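Local coordinates for putative sugar ABC transport system, substrate-binding protein (Bordetella parapertussis, PDB 5IX8) that probably binds a sugar as the solute-binding component of an ABC transporter, delivering it for uptake, at residues Leu18-Val23 / Val46-Val51; Gln66-Lys71 / Ala93-Ser98; Asp76-Ser81 / Ser98-Ile103; Gly87-Val92 / Ser111-Phe116. All coordinates share one frame; numbering follows the deposited sequence.

Contact 1. Residues Leu18-Val23 / Val46-Val51; sequences LGVTVV and VEVVQV
Strands 18-22 and 47-51 run parallel, their axes 4.9 Å apart and turned by 21°, and three backbone bonds zip one end of the pair. Leu18 N gives a nearly straight bond to Glu47 O (2.8 Å), almost along the C=O axis. Leu18 O accepts from Val49 N at 2.8 Å, again nearly along the C=O axis. Further along, Val20 N meets Gln50 O in the plane of that carbonyl. Between these bonds the edge strand kinks: Val49 takes up helical backbone angles, the register slips by one residue, and Gln50 N is buried without a partner.

The side-chain contacts are all aliphatic. Leu18 has CG anti to its carbonyl carbon (chi1 -55°), which sends CD1 obliquely across Val46 until it meets CG1 at 3.8 Å. Val46, Val48, Val49 and Val51 all hold CG1 anti to the backbone N, and Val20 does the same. Val20 therefore keeps CG2 beside its own N, 4.3 Å from Val48 CG1, while its CB faces Val51 CG2. Leu18, Val20, Val48 and Val51 share one sheet face, where helix 28-43 packs through Ile37 and Ala41; Gln50 lies on the other, against Phe70. Strand 17-22, helix 28-43 and strand 47-53 thus make a beta-alpha-beta crossover, the repeating element of the Rossmann-like lobe of periplasmic binding proteins.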
loop_
_atom_site.group_PDB
_atom_site.type_symbol
_atom_site.label_atom_id
_atom_site.label_comp_id
_atom_site.label_asym_id
_atom_site.label_seq_id
_atom_site.Cartn_x
_atom_site.Cartn_y
_atom_site.Cartn_z
ATOM N N LEU A 18 0.424 -12.619 17.443
ATOM C CA LEU A 18 -0.238 -11.825 16.413
ATOM C C LEU A 18 -1.050 -12.717 15.487
ATOM O O LEU A 18 -0.597 -13.804 15.105
ATOM C CB LEU A 18 0.774 -11.056 15.543
ATOM C CG LEU A 18 1.769 -10.133 16.237
ATOM C CD1 LEU A 18 2.838 -9.618 15.229
ATOM C CD2 LEU A 18 1.026 -9.000 16.821
ATOM N N GLY A 19 -2.210 -12.230 15.068
ATOM C CA GLY A 19 -2.908 -12.779 13.905
ATOM C C GLY A 19 -2.958 -11.691 12.853
ATOM O O GLY A 19 -3.228 -10.541 13.180
ATOM N N VAL A 20 -2.710 -12.064 11.592
ATOM C CA VAL A 20 -2.591 -11.115 10.481
ATOM C C VAL A 20 -3.603 -11.482 9.408
ATOM O O VAL A 20 -3.636 -12.632 8.957
ATOM C CB VAL A 20 -1.176 -11.140 9.866
ATOM C CG1 VAL A 20 -1.068 -10.145 8.677
ATOM C CG2 VAL A 20 -0.103 -10.899 10.926
ATOM N N THR A 21 -4.406 -10.508 8.969
ATOM C CA THR A 21 -5.188 -10.702 7.749
ATOM C C THR A 21 -4.995 -9.524 6.796
ATOM O O THR A 21 -5.146 -8.363 7.183
ATOM C CB THR A 21 -6.679 -10.927 8.056
ATOM O OG1 THR A 21 -7.389 -11.007 6.827
ATOM C CG2 THR A 21 -7.277 -9.822 8.931
ATOM N N VAL A 22 -4.672 -9.829 5.540
ATOM C CA VAL A 22 -4.481 -8.811 4.519
ATOM C C VAL A 22 -5.378 -9.151 3.344
ATOM O O VAL A 22 -6.019 -10.199 3.323
ATOM C CB VAL A 22 -3.013 -8.705 4.070
ATOM C CG1 VAL A 22 -2.125 -8.162 5.213
ATOM C CG2 VAL A 22 -2.503 -10.069 3.515
ATOM N N VAL A 23 -5.416 -8.255 2.345
ATOM C CA VAL A 23 -6.369 -8.434 1.250
ATOM C C VAL A 23 -5.983 -9.634 0.394
ATOM O O VAL A 23 -6.818 -10.503 0.090
ATOM C CB VAL A 23 -6.476 -7.159 0.385
ATOM C CG1 VAL A 23 -7.511 -7.394 -0.744
ATOM C CG2 VAL A 23 -6.868 -5.957 1.248
ATOM N N VAL A 46 8.332 -12.993 19.122
ATOM C CA VAL A 46 6.912 -12.755 18.883
ATOM C C VAL A 46 6.396 -13.914 18.059
ATOM O O VAL A 46 7.091 -14.398 17.151
ATOM C CB VAL A 46 6.668 -11.409 18.164
ATOM C CG1 VAL A 46 5.222 -11.306 17.677
ATOM C CG2 VAL A 46 7.003 -10.256 19.144
ATOM N N GLU A 47 5.184 -14.379 18.375
ATOM C CA GLU A 47 4.586 -15.502 17.663
ATOM C C GLU A 47 3.540 -14.990 16.682
ATOM O O GLU A 47 2.629 -14.247 17.070
ATOM C CB GLU A 47 3.934 -16.470 18.646
ATOM C CG GLU A 47 3.338 -17.679 17.998
ATOM C CD GLU A 47 2.648 -18.584 18.999
ATOM O OE1 GLU A 47 2.808 -18.358 20.215
ATOM O OE2 GLU A 47 1.941 -19.519 18.573
ATOM N N VAL A 48 3.673 -15.373 15.418
ATOM C CA VAL A 48 2.657 -15.102 14.411
ATOM C C VAL A 48 1.835 -16.371 14.282
ATOM O O VAL A 48 2.317 -17.395 13.782
ATOM C CB VAL A 48 3.279 -14.696 13.074
ATOM C CG1 VAL A 48 2.175 -14.403 12.012
ATOM C CG2 VAL A 48 4.231 -13.505 13.304
ATOM N N VAL A 49 0.601 -16.320 14.775
ATOM C CA VAL A 49 -0.201 -17.540 14.833
ATOM C C VAL A 49 -0.787 -17.886 13.472
ATOM O O VAL A 49 -0.921 -19.068 13.116
ATOM C CB VAL A 49 -1.308 -17.370 15.879
ATOM C CG1 VAL A 49 -2.240 -18.568 15.871
ATOM C CG2 VAL A 49 -0.674 -17.160 17.219
ATOM N N GLN A 50 -1.133 -16.879 12.688
ATOM C CA GLN A 50 -1.781 -17.137 11.419
ATOM C C GLN A 50 -1.621 -15.908 10.552
ATOM O O GLN A 50 -1.693 -14.782 11.058
ATOM C CB GLN A 50 -3.261 -17.454 11.644
ATOM C CG GLN A 50 -3.955 -17.914 10.425
ATOM C CD GLN A 50 -5.382 -18.281 10.720
ATOM O OE1 GLN A 50 -6.280 -17.464 10.567
ATOM N NE2 GLN A 50 -5.602 -19.522 11.146
ATOM N N VAL A 51 -1.404 -16.130 9.258
ATOM C CA VAL A 51 -1.565 -15.106 8.233
ATOM C C VAL A 51 -2.689 -15.563 7.322
ATOM O O VAL A 51 -2.641 -16.675 6.778
ATOM C CB VAL A 51 -0.283 -14.875 7.435
ATOM C CG1 VAL A 51 -0.526 -13.798 6.403
ATOM C CG2 VAL A 51 0.864 -14.494 8.361
#

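Contact 2. Residues Gln66-Lys71 / Ala93-Ser98; sequences QLQSFK and ADLARS
Two helical segments, 66-71 and 93-97, lie side by side with axes 10.2 Å apart and only 3° from parallel, bridged by side chains on two levels. The closely packed, apolar level is carried by Leu67 and Leu95, both buried, whose side chains cross at about a right angle. Leu95 reaches over with both methyls: CD2 comes to 4.1 Å from Leu67 CB, and CD1 rests 3.8 Å from Leu67 O. Its chi1 of -93° is off the usual staggered value. Beneath, both leucines touch Ala78 of strand 77-80, so the helices are neighbours on one face of the parallel sheet, as in the alpha/beta lobes of periplasmic binding proteins.

Away from the sheet the contact turns polar and partly exposed, held by a few directed bonds instead of close packing. Asp94, its CG anti to the backbone N, offers OD2 to two donors. Gln68 bends at chi2 and brings NE2 to Asp94 OD2 at a short 2.5 Å, on the anti lone pair, the amide and carboxylate nearly coplanar and the N-H pointing almost straight (171°). Lys71 bends at chi3 and lays NZ on the syn side of the same oxygen, 2.7 Å from Asp94 OD2, as a salt bridge. The other oxygen, Asp94 OD1, pairs within its own helix with Arg97 NH1 at a longer 3.5 Å, so two cations probably stabilise the charged carboxylate. At the exposed end, the aliphatic part of Lys71 runs past Ser98, with Lys71 CD 3.3 Å from Ser98 OG.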
loop_
_atom_site.group_PDB
_atom_site.type_symbol
_atom_site.label_atom_id
_atom_site.label_comp_id
_atom_site.label_asym_id
_atom_site.label_seq_id
_atom_site.Cartn_x
_atom_site.Cartn_y
_atom_site.Cartn_z
ATOM N N GLN A 66 -12.189 -14.222 9.817
ATOM C CA GLN A 66 -10.799 -14.420 10.217
ATOM C C GLN A 66 -10.499 -13.687 11.515
ATOM O O GLN A 66 -9.824 -14.229 12.395
ATOM C CB GLN A 66 -9.855 -13.961 9.104
ATOM C CG GLN A 66 -9.893 -14.927 7.911
ATOM C CD GLN A 66 -9.418 -14.300 6.639
ATOM O OE1 GLN A 66 -9.047 -13.118 6.619
ATOM N NE2 GLN A 66 -9.426 -15.084 5.547
ATOM N N LEU A 67 -10.974 -12.451 11.646
ATOM C CA LEU A 67 -10.739 -11.701 12.875
ATOM C C LEU A 67 -11.422 -12.381 14.058
ATOM O O LEU A 67 -10.856 -12.472 15.146
ATOM C CB LEU A 67 -11.242 -10.269 12.700
ATOM C CG LEU A 67 -10.392 -9.464 11.699
ATOM C CD1 LEU A 67 -11.124 -8.203 11.182
ATOM C CD2 LEU A 67 -9.063 -9.073 12.340
ATOM N N GLN A 68 -12.630 -12.909 13.842
ATOM C CA GLN A 68 -13.301 -13.658 14.895
ATOM C C GLN A 68 -12.517 -14.893 15.306
ATOM O O GLN A 68 -12.425 -15.206 16.501
ATOM C CB GLN A 68 -14.703 -14.028 14.428
ATOM C CG GLN A 68 -15.605 -12.810 14.447
ATOM C CD GLN A 68 -15.892 -12.374 15.870
ATOM O OE1 GLN A 68 -16.061 -13.223 16.773
ATOM N NE2 GLN A 68 -15.928 -11.050 16.095
ATOM N N SER A 69 -11.914 -15.595 14.347
ATOM C CA SER A 69 -11.148 -16.783 14.714
ATOM C C SER A 69 -9.896 -16.429 15.514
ATOM O O SER A 69 -9.411 -17.254 16.309
ATOM C CB SER A 69 -10.768 -17.578 13.473
ATOM O OG SER A 69 -9.761 -16.902 12.759
ATOM N N PHE A 70 -9.355 -15.222 15.325
ATOM C CA PHE A 70 -8.224 -14.803 16.152
ATOM C C PHE A 70 -8.613 -14.736 17.627
ATOM O O PHE A 70 -7.768 -14.952 18.505
ATOM C CB PHE A 70 -7.696 -13.440 15.701
ATOM C CG PHE A 70 -7.113 -13.412 14.295
ATOM C CD1 PHE A 70 -6.835 -14.578 13.583
ATOM C CD2 PHE A 70 -6.820 -12.189 13.699
ATOM C CE1 PHE A 70 -6.293 -14.516 12.299
ATOM C CE2 PHE A 70 -6.266 -12.123 12.436
ATOM C CZ PHE A 70 -6.022 -13.289 11.720
ATOM N N LYS A 71 -9.880 -14.437 17.916
ATOM C CA LYS A 71 -10.361 -14.412 19.292
ATOM C C LYS A 71 -10.179 -15.765 19.956
ATOM O O LYS A 71 -9.718 -15.860 21.097
ATOM C CB LYS A 71 -11.838 -14.011 19.315
ATOM C CG LYS A 71 -12.173 -12.830 20.181
ATOM C CD LYS A 71 -13.670 -12.783 20.550
ATOM C CE LYS A 71 -14.552 -12.360 19.404
ATOM N NZ LYS A 71 -15.985 -12.144 19.846
ATOM N N ALA A 93 -14.324 -3.340 17.395
ATOM C CA ALA A 93 -14.849 -3.085 18.725
ATOM C C ALA A 93 -15.043 -4.385 19.496
ATOM O O ALA A 93 -14.766 -4.452 20.701
ATOM C CB ALA A 93 -16.166 -2.334 18.592
ATOM N N ASP A 94 -15.512 -5.424 18.812
ATOM C CA ASP A 94 -15.721 -6.723 19.444
ATOM C C ASP A 94 -14.406 -7.353 19.884
ATOM O O ASP A 94 -14.308 -7.913 20.987
ATOM C CB ASP A 94 -16.444 -7.636 18.463
ATOM C CG ASP A 94 -16.683 -9.019 19.028
ATOM O OD1 ASP A 94 -17.128 -9.127 20.193
ATOM O OD2 ASP A 94 -16.451 -10.000 18.308
ATOM N N LEU A 95 -13.377 -7.277 19.034
ATOM C CA LEU A 95 -12.072 -7.770 19.460
ATOM C C LEU A 95 -11.573 -7.003 20.674
ATOM O O LEU A 95 -11.067 -7.606 21.628
ATOM C CB LEU A 95 -11.082 -7.685 18.303
ATOM C CG LEU A 95 -10.990 -8.980 17.491
ATOM C CD1 LEU A 95 -12.327 -9.514 17.039
ATOM C CD2 LEU A 95 -10.073 -8.707 16.282
ATOM N N ALA A 96 -11.733 -5.671 20.673
ATOM C CA ALA A 96 -11.230 -4.877 21.792
ATOM C C ALA A 96 -11.934 -5.244 23.094
ATOM O O ALA A 96 -11.306 -5.229 24.159
ATOM C CB ALA A 96 -11.381 -3.379 21.502
ATOM N N ARG A 97 -13.238 -5.570 23.037
ATOM C CA ARG A 97 -13.914 -5.965 24.263
ATOM C C ARG A 97 -13.348 -7.261 24.804
ATOM O O ARG A 97 -13.460 -7.510 26.005
ATOM C CB ARG A 97 -15.430 -6.102 24.042
ATOM C CG ARG A 97 -16.135 -4.755 23.778
ATOM C CD ARG A 97 -17.664 -4.880 23.818
ATOM N NE ARG A 97 -18.178 -5.740 22.751
ATOM C CZ ARG A 97 -18.553 -5.317 21.539
ATOM N NH1 ARG A 97 -19.017 -6.185 20.652
ATOM N NH2 ARG A 97 -18.462 -4.039 21.205
ATOM N N SER A 98 -12.727 -8.073 23.949
ATOM C CA SER A 98 -12.069 -9.306 24.361
ATOM C C SER A 98 -10.601 -9.107 24.712
ATOM O O SER A 98 -9.870 -10.096 24.868
ATOM C CB SER A 98 -12.188 -10.352 23.259
ATOM O OG SER A 98 -13.529 -10.806 23.157
#

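Contact 3. Residues Asp76-Ser81 / Ser98-Ile103; sequences DYAVLS and SGIKTI
With chi1 near -60° in Tyr77, Lys101 and Ile103, each CG or CG1 stands anti to its carbonyl carbon, and the three side chains, which point to the same sheet face, meet there. They belong to the parallel strands 77-80 and 101-103, joined through helix 89-97 in a right-handed beta-alpha-beta crossover. The Tyr77 ring and the extended Lys101 chain lie side by side pointing the same way, with CD2 of the ring 3.7 Å from Lys101 CB. Ile103 crosses the tyrosine obliquely and puts CD1 equally near that ring carbon. The polar ends of Tyr77 and Lys101 both meet Glu268, which bonds Tyr77 OH and bridges to Lys101 NZ.

On the opposite face Ala78 is small and Thr102 CG2 touches Leu80 CB, with Leu95 and Val92 of the helix above. The backbone ladder is straightest at Ile103 N to Ala78 O (2.7 Å, 170°), flanked by Ala78 N to Lys101 O and Leu80 N to Ile103 O. It weakens where the strands begin, Lys101 N lying 3.4 Å from Asp76 O. There a water donates to both Asp76 O, at 2.6 Å, and Gly99 O, at 2.8 Å.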
loop_
_atom_site.group_PDB
_atom_site.type_symbol
_atom_site.label_atom_id
_atom_site.label_comp_id
_atom_site.label_asym_id
_atom_site.label_seq_id
_atom_site.Cartn_x
_atom_site.Cartn_y
_atom_site.Cartn_z
ATOM N N ASP A 76 -2.983 -11.583 20.846
ATOM C CA ASP A 76 -2.961 -10.326 21.588
ATOM C C ASP A 76 -3.253 -9.125 20.707
ATOM O O ASP A 76 -3.891 -8.162 21.165
ATOM C CB ASP A 76 -1.599 -10.159 22.271
ATOM C CG ASP A 76 -1.316 -11.306 23.245
ATOM O OD1 ASP A 76 -1.992 -11.347 24.283
ATOM O OD2 ASP A 76 -0.458 -12.168 22.985
ATOM N N TYR A 77 -2.851 -9.195 19.443
ATOM C CA TYR A 77 -3.119 -8.165 18.450
ATOM C C TYR A 77 -3.568 -8.826 17.169
ATOM O O TYR A 77 -3.002 -9.841 16.748
ATOM C CB TYR A 77 -1.899 -7.298 18.127
ATOM C CG TYR A 77 -1.400 -6.568 19.334
ATOM C CD1 TYR A 77 -0.524 -7.177 20.209
ATOM C CD2 TYR A 77 -1.808 -5.264 19.610
ATOM C CE1 TYR A 77 -0.091 -6.524 21.341
ATOM C CE2 TYR A 77 -1.358 -4.600 20.742
ATOM C CZ TYR A 77 -0.502 -5.238 21.601
ATOM O OH TYR A 77 -0.073 -4.608 22.744
ATOM N N ALA A 78 -4.560 -8.223 16.540
ATOM C CA ALA A 78 -4.909 -8.521 15.159
ATOM C C ALA A 78 -4.280 -7.456 14.290
ATOM O O ALA A 78 -4.319 -6.284 14.645
ATOM C CB ALA A 78 -6.432 -8.496 14.990
ATOM N N VAL A 79 -3.687 -7.851 13.165
ATOM C CA VAL A 79 -3.103 -6.913 12.210
ATOM C C VAL A 79 -3.945 -6.979 10.943
ATOM O O VAL A 79 -4.154 -8.065 10.404
ATOM C CB VAL A 79 -1.635 -7.269 11.912
ATOM C CG1 VAL A 79 -1.034 -6.310 10.865
ATOM C CG2 VAL A 79 -0.825 -7.296 13.202
ATOM N N LEU A 80 -4.440 -5.831 10.480
ATOM C CA LEU A 80 -5.500 -5.780 9.485
ATOM C C LEU A 80 -5.110 -4.861 8.332
ATOM O O LEU A 80 -4.828 -3.681 8.552
ATOM C CB LEU A 80 -6.800 -5.273 10.130
ATOM C CG LEU A 80 -7.929 -4.950 9.156
ATOM C CD1 LEU A 80 -8.343 -6.234 8.393
ATOM C CD2 LEU A 80 -9.100 -4.297 9.944
ATOM N N SER A 81 -5.109 -5.406 7.113
ATOM C CA SER A 81 -5.196 -4.625 5.874
ATOM C C SER A 81 -6.548 -4.944 5.266
ATOM O O SER A 81 -6.741 -6.070 4.790
ATOM C CB SER A 81 -4.082 -4.990 4.893
ATOM O OG SER A 81 -2.799 -4.762 5.432
ATOM N N SER A 98 -12.727 -8.073 23.949
ATOM C CA SER A 98 -12.069 -9.306 24.361
ATOM C C SER A 98 -10.601 -9.107 24.712
ATOM O O SER A 98 -9.870 -10.096 24.868
ATOM C CB SER A 98 -12.188 -10.352 23.259
ATOM O OG SER A 98 -13.529 -10.806 23.157
ATOM N N GLY A 99 -10.152 -7.865 24.853
ATOM C CA GLY A 99 -8.754 -7.593 25.135
ATOM C C GLY A 99 -7.808 -7.693 23.957
ATOM O O GLY A 99 -6.584 -7.692 24.165
ATOM N N ILE A 100 -8.317 -7.758 22.730
ATOM C CA ILE A 100 -7.491 -7.872 21.534
ATOM C C ILE A 100 -7.510 -6.542 20.809
ATOM O O ILE A 100 -8.563 -6.108 20.332
ATOM C CB ILE A 100 -7.985 -8.988 20.610
ATOM C CG1 ILE A 100 -7.933 -10.327 21.357
ATOM C CG2 ILE A 100 -7.127 -9.036 19.331
ATOM C CD1 ILE A 100 -8.476 -11.480 20.558
ATOM N N LYS A 101 -6.348 -5.910 20.711
ATOM C CA LYS A 101 -6.201 -4.643 20.008
ATOM C C LYS A 101 -5.923 -4.923 18.536
ATOM O O LYS A 101 -5.375 -5.973 18.176
ATOM C CB LYS A 101 -5.067 -3.809 20.623
ATOM C CG LYS A 101 -5.400 -3.408 22.022
ATOM C CD LYS A 101 -4.306 -2.557 22.644
ATOM C CE LYS A 101 -4.700 -2.165 24.069
ATOM N NZ LYS A 101 -3.900 -0.995 24.502
ATOM N N THR A 102 -6.339 -3.998 17.679
ATOM C CA THR A 102 -6.198 -4.164 16.240
ATOM C C THR A 102 -5.237 -3.108 15.716
ATOM O O THR A 102 -5.361 -1.923 16.048
ATOM C CB THR A 102 -7.553 -4.060 15.519
ATOM O OG1 THR A 102 -8.399 -5.117 15.980
ATOM C CG2 THR A 102 -7.356 -4.275 14.030
ATOM N N ILE A 103 -4.277 -3.551 14.919
ATOM C CA ILE A 103 -3.274 -2.687 14.311
ATOM C C ILE A 103 -3.588 -2.576 12.830
ATOM O O ILE A 103 -3.740 -3.594 12.142
ATOM C CB ILE A 103 -1.856 -3.251 14.523
ATOM C CG1 ILE A 103 -1.564 -3.368 16.032
ATOM C CG2 ILE A 103 -0.787 -2.397 13.781
ATOM C CD1 ILE A 103 -0.307 -4.238 16.369
HETATM O O HOH W 1 -4.002 -6.808 23.390
#

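Contact 4. Residues Gly87-Val92 / Ser111-Phe116; sequences GYDPVV and SDKIAF
Ser111 OG is gripped twice: it donates to Asp89 OD1 at 2.7 Å, on the anti lone pair of that oxygen, and accepts from Lys113 N at 3.3 Å. The second bond closes an ST turn inside the type I turn Ser111-Ile114. Ser111 places OG anti to its backbone N (chi1 170°), and Asp89 swings CG likewise (chi1 -167°), so the Asp89 carboxylate, on helix 89-97, meets the turn.

The other oxygen of Asp89 is taken by Lys113. The lysine crosses the aspartate at about a right angle, its methylenes running past OD1, and a bend at chi4 (62°) curls NZ back to Asp89 OD2 at 2.8 Å, on the syn side. Lys113 NZ also lies 3.6 Å from Asp112 OD1, a longer salt bridge that makes a three-residue network.

One helical turn on, Val92 supplies the apolar part: Val92 CG1 packs 3.6 Å from Lys113 O, and CG2 touches Ile114 CD1, the two side chains crossing at about a right angle. Ile114 in turn lies on Thr102 and Ser104, tying the turn to strand 101-105 of the lobe. Since Asp89 OD1 and Asp112 OD1 sit only 4.0 Å apart, the shared lysine charge probably offsets their repulsion and keeps both carboxylates ionised.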
loop_
_atom_site.group_PDB
_atom_site.type_symbol
_atom_site.label_atom_id
_atom_site.label_comp_id
_atom_site.label_asym_id
_atom_site.label_seq_id
_atom_site.Cartn_x
_atom_site.Cartn_y
_atom_site.Cartn_z
ATOM N N GLY A 87 -16.938 -0.659 7.335
ATOM C CA GLY A 87 -17.643 -1.824 7.829
ATOM C C GLY A 87 -16.921 -2.638 8.896
ATOM O O GLY A 87 -17.484 -3.634 9.365
ATOM N N TYR A 88 -15.692 -2.276 9.267
ATOM C CA TYR A 88 -14.905 -3.045 10.226
ATOM C C TYR A 88 -15.021 -2.529 11.650
ATOM O O TYR A 88 -14.497 -3.172 12.563
ATOM C CB TYR A 88 -13.416 -3.054 9.822
ATOM C CG TYR A 88 -13.181 -3.910 8.598
ATOM C CD1 TYR A 88 -13.516 -3.446 7.332
ATOM C CD2 TYR A 88 -12.632 -5.184 8.709
ATOM C CE1 TYR A 88 -13.306 -4.202 6.218
ATOM C CE2 TYR A 88 -12.414 -5.971 7.565
ATOM C CZ TYR A 88 -12.775 -5.472 6.334
ATOM O OH TYR A 88 -12.581 -6.215 5.209
ATOM N N ASP A 89 -15.673 -1.391 11.882
ATOM C CA ASP A 89 -15.694 -0.907 13.261
ATOM C C ASP A 89 -16.364 -1.908 14.205
ATOM O O ASP A 89 -15.819 -2.126 15.297
ATOM C CB ASP A 89 -16.343 0.481 13.341
ATOM C CG ASP A 89 -16.122 1.157 14.681
ATOM O OD1 ASP A 89 -14.972 1.491 14.997
ATOM O OD2 ASP A 89 -17.113 1.366 15.417
ATOM N N PRO A 90 -17.485 -2.565 13.866
ATOM C CA PRO A 90 -18.064 -3.526 14.833
ATOM C C PRO A 90 -17.127 -4.653 15.204
ATOM O O PRO A 90 -17.070 -5.037 16.382
ATOM C CB PRO A 90 -19.320 -4.051 14.118
ATOM C CG PRO A 90 -19.687 -2.936 13.187
ATOM C CD PRO A 90 -18.374 -2.367 12.703
ATOM N N VAL A 91 -16.394 -5.210 14.243
ATOM C CA VAL A 91 -15.525 -6.329 14.589
ATOM C C VAL A 91 -14.302 -5.846 15.349
ATOM O O VAL A 91 -13.822 -6.530 16.257
ATOM C CB VAL A 91 -15.139 -7.163 13.349
ATOM C CG1 VAL A 91 -14.250 -6.409 12.381
ATOM C CG2 VAL A 91 -14.463 -8.441 13.792
ATOM N N VAL A 92 -13.780 -4.666 15.015
ATOM C CA VAL A 92 -12.664 -4.124 15.802
ATOM C C VAL A 92 -13.115 -3.880 17.233
ATOM O O VAL A 92 -12.401 -4.195 18.199
ATOM C CB VAL A 92 -12.117 -2.837 15.151
ATOM C CG1 VAL A 92 -11.061 -2.155 16.054
ATOM C CG2 VAL A 92 -11.495 -3.120 13.774
ATOM N N SER A 111 -12.136 2.988 11.049
ATOM C CA SER A 111 -12.532 2.650 12.415
ATOM C C SER A 111 -11.666 3.431 13.384
ATOM O O SER A 111 -10.444 3.270 13.375
ATOM C CB SER A 111 -12.396 1.150 12.691
ATOM O OG SER A 111 -12.566 0.878 14.066
ATOM N N ASP A 112 -12.294 4.246 14.242
ATOM C CA ASP A 112 -11.505 4.974 15.238
ATOM C C ASP A 112 -11.205 4.149 16.478
ATOM O O ASP A 112 -10.686 4.708 17.461
ATOM C CB ASP A 112 -12.188 6.292 15.624
ATOM C CG ASP A 112 -13.555 6.093 16.266
ATOM O OD1 ASP A 112 -13.902 4.984 16.687
ATOM O OD2 ASP A 112 -14.292 7.092 16.372
ATOM N N LYS A 113 -11.519 2.848 16.447
ATOM C CA LYS A 113 -11.197 1.932 17.541
ATOM C C LYS A 113 -9.909 1.136 17.292
ATOM O O LYS A 113 -9.502 0.352 18.146
ATOM C CB LYS A 113 -12.383 1.001 17.795
ATOM C CG LYS A 113 -13.591 1.774 18.349
ATOM C CD LYS A 113 -14.817 0.900 18.459
ATOM C CE LYS A 113 -16.085 1.710 18.827
ATOM N NZ LYS A 113 -16.456 2.756 17.786
ATOM N N ILE A 114 -9.280 1.315 16.128
ATOM C CA ILE A 114 -7.934 0.813 15.870
ATOM C C ILE A 114 -6.980 1.371 16.908
ATOM O O ILE A 114 -7.064 2.551 17.285
ATOM C CB ILE A 114 -7.519 1.227 14.444
ATOM C CG1 ILE A 114 -8.390 0.531 13.389
ATOM C CG2 ILE A 114 -6.010 1.027 14.189
ATOM C CD1 ILE A 114 -8.094 -0.989 13.201
ATOM N N ALA A 115 -6.077 0.515 17.405
ATOM C CA ALA A 115 -5.120 0.961 18.426
ATOM C C ALA A 115 -4.075 1.896 17.831
ATOM O O ALA A 115 -3.858 3.008 18.341
ATOM C CB ALA A 115 -4.458 -0.246 19.098
ATOM N N PHE A 116 -3.437 1.468 16.731
ATOM C CA PHE A 116 -2.532 2.327 15.971
ATOM C C PHE A 116 -2.333 1.686 14.610
ATOM O O PHE A 116 -2.747 0.550 14.366
ATOM C CB PHE A 116 -1.167 2.547 16.668
ATOM C CG PHE A 116 -0.349 1.288 16.819
ATOM C CD1 PHE A 116 -0.513 0.468 17.931
ATOM C CD2 PHE A 116 0.539 0.896 15.827
ATOM C CE1 PHE A 116 0.238 -0.716 18.060
ATOM C CE2 PHE A 116 1.310 -0.248 15.970
ATOM C CZ PHE A 116 1.147 -1.070 17.070
#

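In the fold
All four contacts lie in one lobe, the one built on the parallel sheet 47-53, 17-22, 77-80, 101-105, 116-119, 288-290. Contacts 1 and 3, with centres about 10 Å apart, are two strand pairs of it, joined by the pairing of 17-22 with 77-80 through probable hydrogen bonds from Gly19 O to Val79 N (2.7 Å) and Thr21 N to Val79 O (2.8 Å). Contact 2 lies on one face, its centre about 7 Å from that of contact 3; Gln66 OE1 also reaches Thr21 OG1 of contact 1. Contact 4 shares helix 89-97 with contact 2 and leads into the next strand, 116-119, with Ala115 N 2.9 Å from Thr102 O. Contacts 1 and 4 do not touch, their centres being about 17 Å apart.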